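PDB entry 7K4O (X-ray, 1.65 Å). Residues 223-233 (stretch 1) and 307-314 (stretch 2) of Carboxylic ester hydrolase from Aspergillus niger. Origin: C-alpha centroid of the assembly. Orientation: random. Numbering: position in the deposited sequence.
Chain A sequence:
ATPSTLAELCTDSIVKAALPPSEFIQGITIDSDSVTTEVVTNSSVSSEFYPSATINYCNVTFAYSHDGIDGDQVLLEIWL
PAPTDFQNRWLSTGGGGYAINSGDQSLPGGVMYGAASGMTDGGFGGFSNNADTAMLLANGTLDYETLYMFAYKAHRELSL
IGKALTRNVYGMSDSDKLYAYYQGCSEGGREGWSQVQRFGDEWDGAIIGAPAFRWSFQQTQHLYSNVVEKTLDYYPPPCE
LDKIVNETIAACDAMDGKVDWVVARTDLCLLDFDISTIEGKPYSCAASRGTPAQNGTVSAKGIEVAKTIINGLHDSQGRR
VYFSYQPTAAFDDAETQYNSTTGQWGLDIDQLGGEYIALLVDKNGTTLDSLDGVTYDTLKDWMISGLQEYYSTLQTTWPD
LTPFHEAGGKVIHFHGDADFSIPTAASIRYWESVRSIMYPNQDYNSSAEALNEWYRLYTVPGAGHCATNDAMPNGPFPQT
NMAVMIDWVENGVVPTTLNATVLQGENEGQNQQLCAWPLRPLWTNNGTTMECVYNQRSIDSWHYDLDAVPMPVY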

# COMPACT_ATOMS: atom_id res chain seq x y z
N LEU A 223 -4.48 13.34 10.32
CA LEU A 223 -4.60 14.61 11.11
C LEU A 223 -4.78 14.25 12.58
O LEU A 223 -4.76 15.18 13.37
CB LEU A 223 -5.78 15.45 10.60
CG LEU A 223 -5.64 16.04 9.21
CD1 LEU A 223 -6.89 16.85 8.82
CD2 LEU A 223 -4.42 16.90 9.07
N TYR A 224 -5.00 12.98 12.94
CA TYR A 224 -5.36 12.62 14.33
C TYR A 224 -4.25 13.06 15.32
O TYR A 224 -4.53 13.77 16.32
CB TYR A 224 -5.65 11.15 14.48
CG TYR A 224 -5.99 10.73 15.88
CD1 TYR A 224 -6.92 11.44 16.63
CD2 TYR A 224 -5.33 9.68 16.48
CE1 TYR A 224 -7.18 11.08 17.94
CE2 TYR A 224 -5.60 9.31 17.78
CZ TYR A 224 -6.50 10.04 18.54
OH TYR A 224 -6.78 9.64 19.84
N SER A 225 -3.00 12.67 15.10
CA SER A 225 -1.87 13.07 15.97
C SER A 225 -1.83 14.60 16.15
O SER A 225 -1.65 15.06 17.30
CB SER A 225 -0.58 12.57 15.43
OG SER A 225 -0.52 11.16 15.54
N ASN A 226 -1.94 15.36 15.08
CA ASN A 226 -2.00 16.84 15.13
C ASN A 226 -3.12 17.28 16.09
O ASN A 226 -2.88 18.21 16.93
CB ASN A 226 -2.29 17.46 13.77
CG ASN A 226 -1.19 17.44 12.74
OD1 ASN A 226 -1.48 17.46 11.54
ND2 ASN A 226 0.06 17.43 13.17
N VAL A 227 -4.30 16.68 16.00
CA VAL A 227 -5.46 17.14 16.79
C VAL A 227 -5.29 16.70 18.25
O VAL A 227 -5.71 17.44 19.16
CB VAL A 227 -6.77 16.70 16.14
CG1 VAL A 227 -7.95 16.98 17.04
CG2 VAL A 227 -6.93 17.39 14.78
N VAL A 228 -4.64 15.57 18.49
CA VAL A 228 -4.31 15.15 19.88
C VAL A 228 -3.39 16.21 20.50
O VAL A 228 -3.62 16.60 21.67
CB VAL A 228 -3.62 13.77 19.95
CG1 VAL A 228 -3.05 13.51 21.34
CG2 VAL A 228 -4.59 12.65 19.56
N GLU A 229 -2.36 16.61 19.79
CA GLU A 229 -1.38 17.61 20.29
C GLU A 229 -2.14 18.91 20.60
O GLU A 229 -1.88 19.53 21.66
CB GLU A 229 -0.28 17.84 19.29
CG GLU A 229 0.63 16.64 19.13
CD GLU A 229 1.60 16.69 17.98
OE1 GLU A 229 1.54 17.61 17.14
OE2 GLU A 229 2.48 15.82 17.96
N LYS A 230 -3.00 19.35 19.70
CA LYS A 230 -3.79 20.60 19.91
C LYS A 230 -4.70 20.43 21.11
O LYS A 230 -4.78 21.35 21.95
CB LYS A 230 -4.72 20.90 18.73
CG LYS A 230 -4.12 21.63 17.55
CD LYS A 230 -5.13 21.67 16.41
CE LYS A 230 -6.50 22.19 16.80
NZ LYS A 230 -6.46 23.66 16.96
N THR A 231 -5.42 19.33 21.18
CA THR A 231 -6.43 19.09 22.22
C THR A 231 -5.77 19.04 23.62
O THR A 231 -6.34 19.61 24.56
CB THR A 231 -7.20 17.81 21.95
OG1 THR A 231 -7.85 17.93 20.69
CG2 THR A 231 -8.23 17.54 23.01
N LEU A 232 -4.64 18.36 23.77
CA LEU A 232 -3.92 18.24 25.06
C LEU A 232 -2.94 19.41 25.24
O LEU A 232 -2.31 19.48 26.29
CB LEU A 232 -3.20 16.90 25.11
CG LEU A 232 -4.12 15.68 25.14
CD1 LEU A 232 -3.31 14.39 25.01
CD2 LEU A 232 -5.01 15.67 26.39
N ASP A 233 -2.83 20.29 24.25
CA ASP A 233 -1.92 21.46 24.22
C ASP A 233 -0.52 21.02 24.61
O ASP A 233 0.04 21.57 25.57
CB ASP A 233 -2.42 22.58 25.14
CG ASP A 233 -1.65 23.89 24.96
OD1 ASP A 233 -1.17 24.15 23.83
OD2 ASP A 233 -1.50 24.62 25.94
N LYS A 307 0.04 7.87 24.26
CA LYS A 307 -0.98 6.86 24.57
C LYS A 307 -2.25 7.22 23.81
O LYS A 307 -3.01 6.30 23.45
CB LYS A 307 -1.30 6.77 26.05
CG LYS A 307 -0.30 6.00 26.88
CD LYS A 307 -0.87 5.71 28.25
CE LYS A 307 0.11 4.90 29.06
NZ LYS A 307 -0.51 4.48 30.34
N THR A 308 -2.55 8.50 23.72
CA THR A 308 -3.81 8.96 23.09
C THR A 308 -3.75 8.64 21.58
O THR A 308 -4.76 8.19 21.04
CB THR A 308 -4.07 10.44 23.41
OG1 THR A 308 -4.13 10.55 24.84
CG2 THR A 308 -5.37 10.91 22.80
N ILE A 309 -2.61 8.88 20.95
CA ILE A 309 -2.38 8.59 19.50
C ILE A 309 -2.55 7.09 19.31
O ILE A 309 -3.37 6.65 18.47
CB ILE A 309 -1.03 9.09 19.03
CG1 ILE A 309 -0.99 10.61 19.01
CG2 ILE A 309 -0.70 8.50 17.65
CD1 ILE A 309 0.38 11.21 18.81
N ILE A 310 -1.83 6.30 20.08
CA ILE A 310 -1.91 4.82 19.94
C ILE A 310 -3.33 4.33 20.12
O ILE A 310 -3.73 3.37 19.44
CB ILE A 310 -0.87 4.14 20.86
CG1 ILE A 310 0.51 4.45 20.30
CG2 ILE A 310 -1.11 2.64 21.00
CD1 ILE A 310 1.65 4.07 21.18
N ASN A 311 -4.12 4.93 21.01
CA ASN A 311 -5.49 4.46 21.31
C ASN A 311 -6.48 4.74 20.15
O ASN A 311 -7.55 4.18 20.21
CB ASN A 311 -6.02 5.16 22.57
CG ASN A 311 -7.23 4.49 23.16
OD1 ASN A 311 -7.22 3.29 23.45
ND2 ASN A 311 -8.30 5.25 23.33
N GLY A 312 -6.11 5.58 19.21
CA GLY A 312 -6.94 5.84 18.00
C GLY A 312 -8.02 6.88 18.25
O GLY A 312 -8.42 7.12 19.41
N LEU A 313 -8.54 7.43 17.17
CA LEU A 313 -9.58 8.49 17.24
C LEU A 313 -10.83 7.98 17.94
O LEU A 313 -11.45 6.98 17.51
CB LEU A 313 -9.90 8.99 15.84
CG LEU A 313 -11.06 9.97 15.76
CD1 LEU A 313 -10.73 11.26 16.49
CD2 LEU A 313 -11.37 10.27 14.31
N HIS A 314 -11.21 8.69 19.01
CA HIS A 314 -12.52 8.52 19.69
C HIS A 314 -13.21 9.89 19.67
O HIS A 314 -12.52 10.90 19.60
CB HIS A 314 -12.35 8.01 21.14
CG HIS A 314 -11.88 6.60 21.26
ND1 HIS A 314 -10.61 6.23 20.85
CD2 HIS A 314 -12.47 5.50 21.75
CE1 HIS A 314 -10.45 4.94 21.11
NE2 HIS A 314 -11.56 4.45 21.68
O HOH W 1 -9.40 10.29 20.59

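A helix that includes S225 to T231 packs one side against the last part of a second helix and the extended residues that follow it. The backbones come closest where S225 CA lies 5.7 Å from I309 CA.

Y224 dominates the contact. Its CB points toward the second stretch, and with chi1 at 179° (t) the ring reaches the T308 and I309 carbonyls. Y224 OH donates a hydrogen bond to T308 O at 2.8 Å, an oxygen that also takes a weak bond from N311 N (3.3 Å between N311 N and T308 O). The same hydroxyl accepts from a water, 2.8 Å from Y224 OH, which in turn accepts from H314 N at 2.9 Å. A phenol suits this place because it couples a polar tip to a flat apolar surface. Over one face of that surface sits L313 (t,p), its CB 4.1 Å from the ring centroid in a CH-pi contact, while L313 CD1 meets Y224 CD1 at 3.8 Å. The ring edge faces I309 O, with Y224 CE2 3.5 Å away.

G312 makes the turn between helix and L313 with phi of 84°, a value that favours glycine. H314, chi1 -70° (m), folds back so that H314 ND1 donates to G312 O at 2.8 Å.

Further along, I309 starts out sideways, but its m,t conformation brings its end nearer: I309 CD1 lies 3.4 Å from OG of S225 (m), whose CB also points sideways, and I309 CG1 4.2 Å from V228 CG2. V228, one turn after Y224 and in the t rotamer, also sets CG2 3.8 Å from CG2 of T308 (m); beta-branched side chains give compact methyl surfaces here. Another turn on, CD1 of L232 (m,t) approaches T308 OG1 at 3.9 Å, where T308 OG1 is satisfied elsewhere in the structure.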